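Local coordinates for xylooligosaccharide oxidase (Myceliophthora thermophila, PDB 5L6G), which oxidises the C1 hydroxyl of xylooligosaccharides and related sugars to lactones, using a bicovalently bound FAD and reducing oxygen to hydrogen peroxide, at residues A139-Y143 and D315-G319; P231-T235 and L285-A290; L282-Y286 and H322-S326. One frame throughout, in Å; residues are numbered along the deposited sequence.

Interaction 1 of 3, residues A139-Y143 and D315-G319; sequences ATVLY and DWMEG. With NAG (2-acetamido-2-deoxy-beta-D-glucopyranose), chain E.
Both segments are helical where they meet. A139-Y143 lies in helix 135-146. D315 is the N-cap of helix 316-322: in rotamer p, its OD1 accepts from E318 N at 2.8 Å. The CA atoms come closest at T140 and M317, 7.3 Å apart. About 263 Å² is buried.

The direct contacts are mostly apolar and aromatic. Y143 (t) points toward the second helix, and its CD1 is 3.5 Å from CD1 of W316 (t). The Y143 ring and the five-membered ring of W316 meet obliquely, with centroids 5.3 Å apart and planes at 33°. M317 is m on all three chi angles, which brings its end back to the first helix. Its CG lies 3.6 Å from Y143 CD2, its CE 4.1 Å from A139 CB, and its SD 3.6 Å from A139 O. M317 SD is 5.1 Å from the Y143 ring centroid, an oblique Met-aromatic contact.

Two waters supply polar links. One donates to A139 O (2.8 Å) and accepts from W316 NE1 (3.1 Å). The other bonds Y143 OH and W316 N, both at 2.9 Å, and weakly O6 of the chain E NAG.

No direct hydrogen bond crosses. The FAD-binding region thus meets helix 316-322 through apolar and aromatic side chains, with polar links made through water.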
ATOM      1  N   ALA A 139       6.575   8.525 -11.086  1.00 14.35           N
ATOM      2  CA  ALA A 139       5.818   9.747 -11.257  1.00 15.02           C
ATOM      3  C   ALA A 139       6.630  10.793 -12.030  1.00 15.87           C
ATOM      4  O   ALA A 139       6.110  11.476 -12.913  1.00 16.35           O
ATOM      5  CB  ALA A 139       5.390  10.281  -9.907  1.00 14.77           C
ATOM      6  N   THR A 140       7.912  10.905 -11.707  1.00 16.07           N
ATOM      7  CA  THR A 140       8.779  11.882 -12.372  1.00 17.06           C
ATOM      8  C   THR A 140       8.929  11.589 -13.858  1.00 17.67           C
ATOM      9  O   THR A 140       8.750  12.474 -14.723  1.00 18.34           O
ATOM     10  CB  THR A 140      10.165  11.901 -11.699  1.00 17.04           C
ATOM     11  OG1 THR A 140      10.001  12.305 -10.331  1.00 16.62           O
ATOM     12  CG2 THR A 140      11.126  12.846 -12.424  1.00 18.07           C
ATOM     13  N   VAL A 141       9.249  10.343 -14.157  1.00 17.50           N
ATOM     14  CA  VAL A 141       9.455   9.949 -15.542  1.00 18.20           C
ATOM     15  C   VAL A 141       8.182  10.152 -16.354  1.00 18.60           C
ATOM     16  O   VAL A 141       8.236  10.733 -17.442  1.00 19.24           O
ATOM     17  CB  VAL A 141       9.942   8.499 -15.679  1.00 17.79           C
ATOM     18  CG1 VAL A 141      10.006   8.113 -17.158  1.00 18.47           C
ATOM     19  CG2 VAL A 141      11.322   8.339 -15.050  1.00 17.87           C
ATOM     20  N   LEU A 142       7.043   9.692 -15.833  1.00 18.31           N
ATOM     21  CA  LEU A 142       5.817   9.734 -16.607  1.00 18.96           C
ATOM     22  C   LEU A 142       5.435  11.168 -16.901  1.00 20.08           C
ATOM     23  O   LEU A 142       5.012  11.482 -18.007  1.00 20.46           O
ATOM     24  CB  LEU A 142       4.664   9.030 -15.899  1.00 18.20           C
ATOM     25  CG  LEU A 142       4.811   7.529 -15.629  1.00 17.73           C
ATOM     26  CD1 LEU A 142       3.547   6.984 -14.997  1.00 17.18           C
ATOM     27  CD2 LEU A 142       5.191   6.734 -16.866  1.00 18.15           C
ATOM     28  N   TYR A 143       5.587  12.024 -15.895  1.00 20.95           N
ATOM     29  CA  TYR A 143       5.240  13.417 -16.049  1.00 22.74           C
ATOM     30  C   TYR A 143       6.249  14.149 -16.954  1.00 24.18           C
ATOM     31  O   TYR A 143       5.851  14.850 -17.874  1.00 24.86           O
ATOM     32  CB  TYR A 143       5.101  14.123 -14.705  1.00 23.22           C
ATOM     33  CG  TYR A 143       4.617  15.539 -14.911  1.00 25.03           C
ATOM     34  CD1 TYR A 143       3.284  15.796 -15.222  1.00 25.97           C
ATOM     35  CD2 TYR A 143       5.499  16.600 -14.880  1.00 26.59           C
ATOM     36  CE1 TYR A 143       2.839  17.090 -15.474  1.00 27.28           C
ATOM     37  CE2 TYR A 143       5.067  17.897 -15.137  1.00 28.33           C
ATOM     38  CZ  TYR A 143       3.731  18.136 -15.412  1.00 28.42           C
ATOM     39  OH  TYR A 143       3.315  19.427 -15.645  1.00 30.79           O
ATOM     40  N   ASP A 315       1.296  22.636  -9.810  1.00 24.07           N
ATOM     41  CA  ASP A 315       1.328  21.748 -10.982  1.00 24.52           C
ATOM     42  C   ASP A 315       1.326  20.313 -10.460  1.00 23.12           C
ATOM     43  O   ASP A 315       1.334  20.096  -9.244  1.00 21.79           O
ATOM     44  CB  ASP A 315       2.498  22.048 -11.941  1.00 26.23           C
ATOM     45  CG  ASP A 315       3.867  21.629 -11.413  1.00 26.63           C
ATOM     46  OD1 ASP A 315       3.990  20.867 -10.451  1.00 27.00           O
ATOM     47  OD2 ASP A 315       4.857  22.067 -12.013  1.00 29.17           O
ATOM     48  N   TRP A 316       1.283  19.350 -11.375  1.00 22.89           N
ATOM     49  CA  TRP A 316       1.141  17.954 -11.014  1.00 22.05           C
ATOM     50  C   TRP A 316       2.237  17.448 -10.060  1.00 21.88           C
ATOM     51  O   TRP A 316       1.937  16.834  -9.039  1.00 20.96           O
ATOM     52  CB  TRP A 316       1.082  17.080 -12.268  1.00 22.03           C
ATOM     53  CG  TRP A 316       1.037  15.620 -11.936  1.00 20.97           C
ATOM     54  CD1 TRP A 316       2.028  14.718 -12.120  1.00 20.86           C
ATOM     55  CD2 TRP A 316      -0.045  14.912 -11.320  1.00 20.48           C
ATOM     56  NE1 TRP A 316       1.634  13.477 -11.674  1.00 20.02           N
ATOM     57  CE2 TRP A 316       0.363  13.571 -11.176  1.00 19.75           C
ATOM     58  CE3 TRP A 316      -1.316  15.281 -10.870  1.00 20.31           C
ATOM     59  CZ2 TRP A 316      -0.460  12.591 -10.610  1.00 19.59           C
ATOM     60  CZ3 TRP A 316      -2.139  14.311 -10.314  1.00 19.85           C
ATOM     61  CH2 TRP A 316      -1.701  12.980 -10.175  1.00 19.24           C
ATOM     62  N   MET A 317       3.498  17.703 -10.383  1.00 22.70           N
ATOM     63  CA  MET A 317       4.590  17.159  -9.575  1.00 23.10           C
ATOM     64  C   MET A 317       4.697  17.891  -8.248  1.00 22.47           C
ATOM     65  O   MET A 317       5.077  17.303  -7.234  1.00 21.25           O
ATOM     66  CB  MET A 317       5.940  17.234 -10.294  1.00 24.60           C
ATOM     67  CG  MET A 317       6.146  16.206 -11.392  1.00 25.72           C
ATOM     68  SD  MET A 317       5.773  14.517 -10.931  1.00 26.86           S
ATOM     69  CE  MET A 317       6.877  14.124  -9.570  1.00 25.74           C
ATOM     70  N   GLU A 318       4.376  19.173  -8.253  1.00 23.16           N
ATOM     71  CA  GLU A 318       4.406  19.929  -7.021  1.00 23.62           C
ATOM     72  C   GLU A 318       3.317  19.396  -6.081  1.00 22.06           C
ATOM     73  O   GLU A 318       3.506  19.351  -4.867  1.00 20.98           O
ATOM     74  CB  GLU A 318       4.233  21.412  -7.323  1.00 25.90           C
ATOM     75  CG  GLU A 318       4.482  22.331  -6.137  1.00 28.07           C
ATOM     76  CD  GLU A 318       4.168  23.783  -6.469  1.00 30.03           C
ATOM     77  OE1 GLU A 318       4.606  24.252  -7.547  1.00 34.24           O
ATOM     78  OE2 GLU A 318       3.466  24.443  -5.672  1.00 29.95           O
ATOM     79  N   GLY A 319       2.181  18.982  -6.644  1.00 21.59           N
ATOM     80  CA  GLY A 319       1.129  18.339  -5.840  1.00 20.48           C
ATOM     81  C   GLY A 319       1.671  17.074  -5.191  1.00 20.09           C
ATOM     82  O   GLY A 319       1.419  16.786  -4.015  1.00 18.66           O
TER
HETATM   83  C1  NAG E 506      -0.797  25.249 -13.044  1.00 42.05           C
HETATM   84  C2  NAG E 506       0.094  26.138 -12.171  1.00 49.29           C
HETATM   85  C3  NAG E 506       1.296  26.705 -12.941  1.00 51.67           C
HETATM   86  C4  NAG E 506       2.044  25.584 -13.659  1.00 51.08           C
HETATM   87  C5  NAG E 506       1.050  24.836 -14.541  1.00 48.61           C
HETATM   88  C6  NAG E 506       1.699  23.665 -15.275  1.00 49.01           C
HETATM   89  C7  NAG E 506      -0.721  27.457 -10.262  1.00 53.70           C
HETATM   90  C8  NAG E 506      -1.573  28.611  -9.815  1.00 54.44           C
HETATM   91  N2  NAG E 506      -0.689  27.215 -11.577  1.00 51.42           N
HETATM   92  O3  NAG E 506       2.171  27.376 -12.056  1.00 52.38           O
HETATM   93  O4  NAG E 506       3.116  26.080 -14.435  1.00 55.03           O
HETATM   94  O5  NAG E 506       0.032  24.316 -13.715  1.00 45.21           O
HETATM   95  O6  NAG E 506       0.691  22.812 -15.784  1.00 45.77           O
HETATM   96  O7  NAG E 506      -0.103  26.795  -9.426  1.00 55.07           O
HETATM   97  O   HOH W   1       3.365  11.335 -13.002  1.00 14.96           O
HETATM   98  O   HOH W   2       0.848  19.745 -14.224  1.00 27.75           O

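Interaction 2 of 3, residues P231-T235 and L285-A290; sequences PPNVT and LYHGNA. With NAG (2-acetamido-2-deoxy-beta-D-glucopyranose), chain E; NAG (2-acetamido-2-deoxy-beta-D-glucopyranose), chain G.
Strands 234-240 and 280-286 run antiparallel, and this contact lies near one end of the pair. T235 and Y286 form a hydrogen-bonded pair, with CA atoms 5.0 Å apart. T235 N donates to Y286 O and Y286 N donates to T235 O, both at 2.8 Å. After Y286 the second segment leaves strand 280-286 through an inverse gamma turn centred on H287 (phi/psi -82/78). G288 is fully extended, and a CB there would clash with the Y286 ring.

T235 is in rotamer m. Its OG1 donates to G288 O at 2.7 Å, so the side chain ties down the turn, and its CG2 is 4.2 Å from A290 CB. V234, also m, sets CG2 3.8 Å from L285 CD1. L285, t at chi1 and p at chi2, brings its end to V234. V234 CG1 lies over one face of the H287 ring, 4.4 Å from H287 CG. H287 (m) has P231 CG 3.9 Å from its ND1, while its NE2 bonds to F171 O. Y286 (t) starts on the same face as T235, but its ring leads away to helix 290-304.

N289 (p) is the N-cap of that helix, with OD1 accepting from A292 N. Its ND2 is bonded to C1 of the chain G NAG at 1.5 Å. N233 (m) carries the chain E NAG, also with ND2 1.5 Å from C1; O6 of that sugar donates to P232 O at 3.0 Å.

This is an antiparallel strand pair within the eight-stranded sheet, leading through an inverse gamma turn into a capped helix, with N-glycans on N233 and N289 near the sheet's end.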
ATOM      1  N   PRO A 231      -3.401  16.069 -14.711  1.00 22.83           N
ATOM      2  CA  PRO A 231      -4.071  17.364 -14.762  1.00 24.38           C
ATOM      3  C   PRO A 231      -3.055  18.496 -14.655  1.00 25.63           C
ATOM      4  O   PRO A 231      -2.070  18.359 -13.931  1.00 25.53           O
ATOM      5  CB  PRO A 231      -4.966  17.344 -13.522  1.00 23.54           C
ATOM      6  CG  PRO A 231      -4.268  16.414 -12.579  1.00 22.57           C
ATOM      7  CD  PRO A 231      -3.709  15.344 -13.469  1.00 22.37           C
ATOM      8  N   PRO A 232      -3.292  19.604 -15.365  1.00 27.43           N
ATOM      9  CA  PRO A 232      -2.325  20.684 -15.325  1.00 28.70           C
ATOM     10  C   PRO A 232      -2.191  21.300 -13.933  1.00 29.03           C
ATOM     11  O   PRO A 232      -1.115  21.793 -13.602  1.00 29.97           O
ATOM     12  CB  PRO A 232      -2.873  21.700 -16.343  1.00 29.87           C
ATOM     13  CG  PRO A 232      -4.313  21.365 -16.496  1.00 29.70           C
ATOM     14  CD  PRO A 232      -4.416  19.890 -16.270  1.00 28.51           C
ATOM     15  N   ASN A 233      -3.255  21.260 -13.131  1.00 28.85           N
ATOM     16  CA  ASN A 233      -3.258  21.878 -11.807  1.00 29.12           C
ATOM     17  C   ASN A 233      -3.992  21.038 -10.777  1.00 25.77           C
ATOM     18  O   ASN A 233      -5.025  20.459 -11.070  1.00 25.25           O
ATOM     19  CB  ASN A 233      -3.872  23.276 -11.875  1.00 32.69           C
ATOM     20  CG  ASN A 233      -3.070  24.194 -12.762  1.00 37.89           C
ATOM     21  OD1 ASN A 233      -3.555  24.662 -13.793  1.00 39.42           O
ATOM     22  ND2 ASN A 233      -1.802  24.439 -12.364  1.00 43.64           N
ATOM     23  N   VAL A 234      -3.415  20.957  -9.584  1.00 23.25           N
ATOM     24  CA  VAL A 234      -4.050  20.311  -8.440  1.00 21.17           C
ATOM     25  C   VAL A 234      -3.921  21.250  -7.236  1.00 20.45           C
ATOM     26  O   VAL A 234      -2.962  22.023  -7.133  1.00 20.93           O
ATOM     27  CB  VAL A 234      -3.442  18.944  -8.123  1.00 20.04           C
ATOM     28  CG1 VAL A 234      -3.623  18.001  -9.312  1.00 19.98           C
ATOM     29  CG2 VAL A 234      -1.967  19.060  -7.741  1.00 19.88           C
ATOM     30  N   THR A 235      -4.896  21.203  -6.344  1.00 19.15           N
ATOM     31  CA  THR A 235      -4.963  22.149  -5.256  1.00 18.68           C
ATOM     32  C   THR A 235      -5.006  21.384  -3.946  1.00 17.59           C
ATOM     33  O   THR A 235      -5.939  20.635  -3.691  1.00 16.79           O
ATOM     34  CB  THR A 235      -6.194  23.029  -5.417  1.00 19.18           C
ATOM     35  OG1 THR A 235      -6.128  23.685  -6.698  1.00 19.87           O
ATOM     36  CG2 THR A 235      -6.264  24.075  -4.292  1.00 19.48           C
ATOM     37  N   LEU A 285      -6.483  16.785  -1.887  1.00 13.70           N
ATOM     38  CA  LEU A 285      -5.916  17.223  -3.144  1.00 14.34           C
ATOM     39  C   LEU A 285      -7.070  17.239  -4.143  1.00 14.72           C
ATOM     40  O   LEU A 285      -7.674  16.204  -4.443  1.00 14.30           O
ATOM     41  CB  LEU A 285      -4.796  16.297  -3.612  1.00 14.22           C
ATOM     42  CG  LEU A 285      -3.973  16.838  -4.784  1.00 14.85           C
ATOM     43  CD1 LEU A 285      -3.136  18.021  -4.321  1.00 15.43           C
ATOM     44  CD2 LEU A 285      -3.101  15.789  -5.435  1.00 14.76           C
ATOM     45  N   TYR A 286      -7.389  18.426  -4.633  1.00 15.42           N
ATOM     46  CA  TYR A 286      -8.469  18.589  -5.568  1.00 16.07           C
ATOM     47  C   TYR A 286      -7.873  18.693  -6.958  1.00 16.64           C
ATOM     48  O   TYR A 286      -6.979  19.511  -7.195  1.00 17.13           O
ATOM     49  CB  TYR A 286      -9.243  19.849  -5.216  1.00 16.70           C
ATOM     50  CG  TYR A 286     -10.447  20.067  -6.075  1.00 17.32           C
ATOM     51  CD1 TYR A 286     -11.623  19.357  -5.844  1.00 17.01           C
ATOM     52  CD2 TYR A 286     -10.410  20.974  -7.126  1.00 18.24           C
ATOM     53  CE1 TYR A 286     -12.730  19.539  -6.641  1.00 17.75           C
ATOM     54  CE2 TYR A 286     -11.519  21.175  -7.936  1.00 18.97           C
ATOM     55  CZ  TYR A 286     -12.674  20.455  -7.681  1.00 18.62           C
ATOM     56  OH  TYR A 286     -13.761  20.653  -8.463  1.00 19.71           O
ATOM     57  N   HIS A 287      -8.348  17.857  -7.876  1.00 16.85           N
ATOM     58  CA  HIS A 287      -7.843  17.874  -9.244  1.00 17.67           C
ATOM     59  C   HIS A 287      -8.524  18.974 -10.054  1.00 18.91           C
ATOM     60  O   HIS A 287      -9.436  18.726 -10.842  1.00 18.98           O
ATOM     61  CB  HIS A 287      -8.021  16.516  -9.895  1.00 17.32           C
ATOM     62  CG  HIS A 287      -7.159  15.456  -9.293  1.00 16.66           C
ATOM     63  ND1 HIS A 287      -6.498  14.532 -10.059  1.00 16.75           N
ATOM     64  CD2 HIS A 287      -6.817  15.195  -8.008  1.00 16.17           C
ATOM     65  CE1 HIS A 287      -5.807  13.725  -9.278  1.00 16.13           C
ATOM     66  NE2 HIS A 287      -5.988  14.101  -8.026  1.00 15.89           N
ATOM     67  N   GLY A 288      -8.055  20.185  -9.825  1.00 20.00           N
ATOM     68  CA  GLY A 288      -8.614  21.394 -10.404  1.00 21.68           C
ATOM     69  C   GLY A 288      -7.991  22.573  -9.671  1.00 22.75           C
ATOM     70  O   GLY A 288      -7.158  22.391  -8.784  1.00 21.55           O
ATOM     71  N   ASN A 289      -8.390  23.782 -10.044  1.00 25.16           N
ATOM     72  CA  ASN A 289      -7.785  24.985  -9.486  1.00 26.87           C
ATOM     73  C   ASN A 289      -8.483  25.381  -8.191  1.00 26.17           C
ATOM     74  O   ASN A 289      -9.429  24.712  -7.766  1.00 25.76           O
ATOM     75  CB  ASN A 289      -7.794  26.119 -10.520  1.00 29.99           C
ATOM     76  CG  ASN A 289      -9.181  26.429 -11.037  1.00 33.14           C
ATOM     77  OD1 ASN A 289     -10.159  26.325 -10.307  1.00 31.85           O
ATOM     78  ND2 ASN A 289      -9.270  26.830 -12.317  1.00 38.41           N
ATOM     79  N   ALA A 290      -8.018  26.458  -7.557  1.00 26.03           N
ATOM     80  CA  ALA A 290      -8.475  26.804  -6.213  1.00 25.19           C
ATOM     81  C   ALA A 290      -9.921  27.262  -6.193  1.00 25.27           C
ATOM     82  O   ALA A 290     -10.653  26.946  -5.262  1.00 24.36           O
ATOM     83  CB  ALA A 290      -7.573  27.862  -5.594  1.00 25.89           C
TER
HETATM   84  C1  NAG E 506      -0.797  25.249 -13.044  1.00 42.05           C
HETATM   85  C2  NAG E 506       0.094  26.138 -12.171  1.00 49.29           C
HETATM   86  C3  NAG E 506       1.296  26.705 -12.941  1.00 51.67           C
HETATM   87  C4  NAG E 506       2.044  25.584 -13.659  1.00 51.08           C
HETATM   88  C5  NAG E 506       1.050  24.836 -14.541  1.00 48.61           C
HETATM   89  C6  NAG E 506       1.699  23.665 -15.275  1.00 49.01           C
HETATM   90  C7  NAG E 506      -0.721  27.457 -10.262  1.00 53.70           C
HETATM   91  C8  NAG E 506      -1.573  28.611  -9.815  1.00 54.44           C
HETATM   92  N2  NAG E 506      -0.689  27.215 -11.577  1.00 51.42           N
HETATM   93  O3  NAG E 506       2.171  27.376 -12.056  1.00 52.38           O
HETATM   94  O4  NAG E 506       3.116  26.080 -14.435  1.00 55.03           O
HETATM   95  O5  NAG E 506       0.032  24.316 -13.715  1.00 45.21           O
HETATM   96  O6  NAG E 506       0.691  22.812 -15.784  1.00 45.77           O
HETATM   97  O7  NAG E 506      -0.103  26.795  -9.426  1.00 55.07           O
HETATM   98  C1  NAG G 508     -10.541  27.155 -12.937  1.00 33.10           C
HETATM   99  C2  NAG G 508     -10.305  28.266 -13.971  1.00 39.66           C
HETATM  100  C3  NAG G 508     -11.526  28.518 -14.849  1.00 42.18           C
HETATM  101  C4  NAG G 508     -12.093  27.215 -15.385  1.00 43.52           C
HETATM  102  C5  NAG G 508     -12.285  26.198 -14.262  1.00 42.61           C
HETATM  103  C6  NAG G 508     -12.718  24.842 -14.806  1.00 43.71           C
HETATM  104  C7  NAG G 508      -8.623  29.966 -13.448  1.00 42.10           C
HETATM  105  C8  NAG G 508      -8.269  31.224 -12.705  1.00 41.71           C
HETATM  106  N2  NAG G 508      -9.859  29.482 -13.305  1.00 38.95           N
HETATM  107  O3  NAG G 508     -11.145  29.290 -15.963  1.00 45.91           O
HETATM  108  O4  NAG G 508     -13.319  27.495 -16.022  1.00 46.78           O
HETATM  109  O5  NAG G 508     -11.068  26.014 -13.576  1.00 35.95           O
HETATM  110  O6  NAG G 508     -13.360  24.106 -13.785  1.00 47.24           O
HETATM  111  O7  NAG G 508      -7.771  29.438 -14.165  1.00 46.62           O

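Interaction 3 of 3, residues L282-Y286 and H322-S326; sequences LQGLY and HYAYS
L282-Y286 is extended and belongs to strand 280-286. H322-S326 enters the loop after helix 316-322: Y323 is the first residue to leave helical phi/psi (-100/9), and Y325 is in a left-handed conformation (57/49). The backbones stay well apart, with the closest CA atoms, L285 and Y323, at 9.1 Å. Long side chains bridge the gap and bury about 203 Å².

Along the strand, Q283 comes first in contact. Its CB points toward the loop and lies 3.7 Å from Y323 OH. Chi1 m and chi2 t extend the side chain, so that NE2 comes to 3.8 Å from Y325 OH, too far for a hydrogen bond. The amide is held within the sheet instead: OE1 accepts from R272 NE, and NE2 bonds to Q281 OE1.

G284 follows. Its O accepts a short hydrogen bond of 2.6 Å from Y323 OH, near the plane of the tyrosine ring. Y323 (m, chi2 -62°) reaches toward the strand to make it. G284 is also backbone hydrogen-bonded to Y237 of the neighbouring strand.

L285 closes the contact. Its CB is 4.2 Å from Y323 CE2, oblique to the tyrosine ring. F171 stacks on Y323 and also touches L285.

Y325 (m) is exposed, and its end comes nearer the strand than its CB direction suggests. It touches the bound beta-D-xylopyranose. Y325 thus lines the xylose pocket, and Q283 holds R272, a substrate-binding residue. The contact borders the site, where a tyrosine hydroxyl anchors a loop to the large antiparallel sheet.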
ATOM      1  N   LEU A 282      -8.829  17.484   7.962  1.00 13.53           N
ATOM      2  CA  LEU A 282      -8.947  16.910   6.655  1.00 13.33           C
ATOM      3  C   LEU A 282      -7.806  17.469   5.847  1.00 13.59           C
ATOM      4  O   LEU A 282      -7.453  18.637   6.015  1.00 14.00           O
ATOM      5  CB  LEU A 282     -10.279  17.252   6.015  1.00 13.58           C
ATOM      6  CG  LEU A 282     -11.481  16.592   6.688  1.00 13.26           C
ATOM      7  CD1 LEU A 282     -12.691  17.497   6.572  1.00 13.79           C
ATOM      8  CD2 LEU A 282     -11.746  15.240   6.082  1.00 12.82           C
ATOM      9  N   GLN A 283      -7.253  16.625   4.984  1.00 13.19           N
ATOM     10  CA  GLN A 283      -6.225  16.988   4.027  1.00 13.76           C
ATOM     11  C   GLN A 283      -6.724  16.477   2.695  1.00 13.34           C
ATOM     12  O   GLN A 283      -7.087  15.306   2.582  1.00 12.93           O
ATOM     13  CB  GLN A 283      -4.900  16.285   4.332  1.00 13.96           C
ATOM     14  CG  GLN A 283      -4.399  16.540   5.732  1.00 14.64           C
ATOM     15  CD  GLN A 283      -3.100  15.818   6.003  1.00 15.33           C
ATOM     16  OE1 GLN A 283      -2.907  14.676   5.586  1.00 15.25           O
ATOM     17  NE2 GLN A 283      -2.220  16.469   6.739  1.00 16.43           N
ATOM     18  N   GLY A 284      -6.715  17.355   1.698  1.00 13.53           N
ATOM     19  CA  GLY A 284      -7.195  17.011   0.378  1.00 13.42           C
ATOM     20  C   GLY A 284      -6.254  17.399  -0.731  1.00 13.66           C
ATOM     21  O   GLY A 284      -5.320  18.190  -0.539  1.00 13.72           O
ATOM     22  N   LEU A 285      -6.483  16.785  -1.887  1.00 13.70           N
ATOM     23  CA  LEU A 285      -5.916  17.223  -3.144  1.00 14.34           C
ATOM     24  C   LEU A 285      -7.070  17.239  -4.143  1.00 14.72           C
ATOM     25  O   LEU A 285      -7.674  16.204  -4.443  1.00 14.30           O
ATOM     26  CB  LEU A 285      -4.796  16.297  -3.612  1.00 14.22           C
ATOM     27  CG  LEU A 285      -3.973  16.838  -4.784  1.00 14.85           C
ATOM     28  CD1 LEU A 285      -3.136  18.021  -4.321  1.00 15.43           C
ATOM     29  CD2 LEU A 285      -3.101  15.789  -5.435  1.00 14.76           C
ATOM     30  N   TYR A 286      -7.389  18.426  -4.633  1.00 15.42           N
ATOM     31  CA  TYR A 286      -8.469  18.589  -5.568  1.00 16.07           C
ATOM     32  C   TYR A 286      -7.873  18.693  -6.958  1.00 16.64           C
ATOM     33  O   TYR A 286      -6.979  19.511  -7.195  1.00 17.13           O
ATOM     34  CB  TYR A 286      -9.243  19.849  -5.216  1.00 16.70           C
ATOM     35  CG  TYR A 286     -10.447  20.067  -6.075  1.00 17.32           C
ATOM     36  CD1 TYR A 286     -11.623  19.357  -5.844  1.00 17.01           C
ATOM     37  CD2 TYR A 286     -10.410  20.974  -7.126  1.00 18.24           C
ATOM     38  CE1 TYR A 286     -12.730  19.539  -6.641  1.00 17.75           C
ATOM     39  CE2 TYR A 286     -11.519  21.175  -7.936  1.00 18.97           C
ATOM     40  CZ  TYR A 286     -12.674  20.455  -7.681  1.00 18.62           C
ATOM     41  OH  TYR A 286     -13.761  20.653  -8.463  1.00 19.71           O
ATOM     42  N   HIS A 322       4.107  17.940  -2.414  1.00 20.06           N
ATOM     43  CA  HIS A 322       3.413  18.496  -1.253  1.00 19.80           C
ATOM     44  C   HIS A 322       3.097  17.441  -0.183  1.00 19.07           C
ATOM     45  O   HIS A 322       3.250  17.701   1.005  1.00 18.86           O
ATOM     46  CB  HIS A 322       2.103  19.154  -1.673  1.00 19.60           C
ATOM     47  CG  HIS A 322       1.376  19.784  -0.529  1.00 19.54           C
ATOM     48  ND1 HIS A 322       1.683  21.041  -0.059  1.00 20.21           N
ATOM     49  CD2 HIS A 322       0.394  19.311   0.271  1.00 18.87           C
ATOM     50  CE1 HIS A 322       0.912  21.320   0.978  1.00 19.93           C
ATOM     51  NE2 HIS A 322       0.118  20.286   1.196  1.00 19.11           N
ATOM     52  N   TYR A 323       2.605  16.281  -0.606  1.00 18.74           N
ATOM     53  CA  TYR A 323       2.244  15.204   0.331  1.00 18.84           C
ATOM     54  C   TYR A 323       3.301  14.105   0.442  1.00 20.08           C
ATOM     55  O   TYR A 323       3.057  13.060   1.065  1.00 19.52           O
ATOM     56  CB  TYR A 323       0.893  14.593  -0.055  1.00 18.16           C
ATOM     57  CG  TYR A 323      -0.279  15.481   0.296  1.00 18.05           C
ATOM     58  CD1 TYR A 323      -0.538  15.819   1.625  1.00 17.70           C
ATOM     59  CD2 TYR A 323      -1.134  15.977  -0.693  1.00 17.81           C
ATOM     60  CE1 TYR A 323      -1.609  16.632   1.960  1.00 17.83           C
ATOM     61  CE2 TYR A 323      -2.211  16.785  -0.359  1.00 17.77           C
ATOM     62  CZ  TYR A 323      -2.440  17.110   0.964  1.00 17.70           C
ATOM     63  OH  TYR A 323      -3.491  17.905   1.340  1.00 17.91           O
ATOM     64  N   ALA A 324       4.461  14.340  -0.162  1.00 22.51           N
ATOM     65  CA  ALA A 324       5.534  13.358  -0.208  1.00 24.97           C
ATOM     66  C   ALA A 324       6.271  13.294   1.128  1.00 28.81           C
ATOM     67  O   ALA A 324       6.667  12.210   1.560  1.00 31.32           O
ATOM     68  CB  ALA A 324       6.505  13.697  -1.317  1.00 24.76           C
ATOM     69  N   TYR A 325       6.471  14.451   1.757  1.00 33.79           N
ATOM     70  CA  TYR A 325       7.135  14.540   3.071  1.00 39.88           C
ATOM     71  C   TYR A 325       8.526  13.902   3.012  1.00 42.33           C
ATOM     72  O   TYR A 325       8.905  13.076   3.849  1.00 44.77           O
ATOM     73  CB  TYR A 325       6.281  13.897   4.184  1.00 40.81           C
ATOM     74  CG  TYR A 325       4.892  14.491   4.339  1.00 42.09           C
ATOM     75  CD1 TYR A 325       4.698  15.871   4.397  1.00 44.50           C
ATOM     76  CD2 TYR A 325       3.775  13.670   4.453  1.00 43.41           C
ATOM     77  CE1 TYR A 325       3.429  16.410   4.546  1.00 45.76           C
ATOM     78  CE2 TYR A 325       2.502  14.202   4.599  1.00 44.06           C
ATOM     79  CZ  TYR A 325       2.335  15.566   4.647  1.00 44.85           C
ATOM     80  OH  TYR A 325       1.073  16.084   4.806  1.00 45.71           O
ATOM     81  N   SER A 326       9.270  14.311   1.998  1.00 45.30           N
ATOM     82  CA  SER A 326      10.554  13.726   1.670  1.00 45.62           C
ATOM     83  C   SER A 326      11.268  14.776   0.845  1.00 46.19           C
ATOM     84  O   SER A 326      10.637  15.464   0.034  1.00 45.89           O
ATOM     85  CB  SER A 326      10.343  12.425   0.875  1.00 45.55           C
ATOM     86  OG  SER A 326      11.516  11.983   0.196  1.00 45.62           O
TER

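The three contacts lie on the same side of the chain's centre, with centres about 12 to 13 Å apart. The segments of interactions 2 and 3 overlap at L285 and Y286 of strand 280-286, in the eight-stranded sheet, and L285 makes contacts in both. Interactions 1 and 3 use consecutive parts of the chain: helix 316-322 and the loop that leaves it. Interactions 1 and 2 touch directly, with W316 CE3 3.5 Å from P231 CD, and both reach the NAG on N233. Along the chain, both segments of interaction 2 fall between those of interaction 1, whereas 1 and 3 alternate. Together they connect a helix of the FAD-binding region, the glycosylated end of the sheet and the xylose pocket.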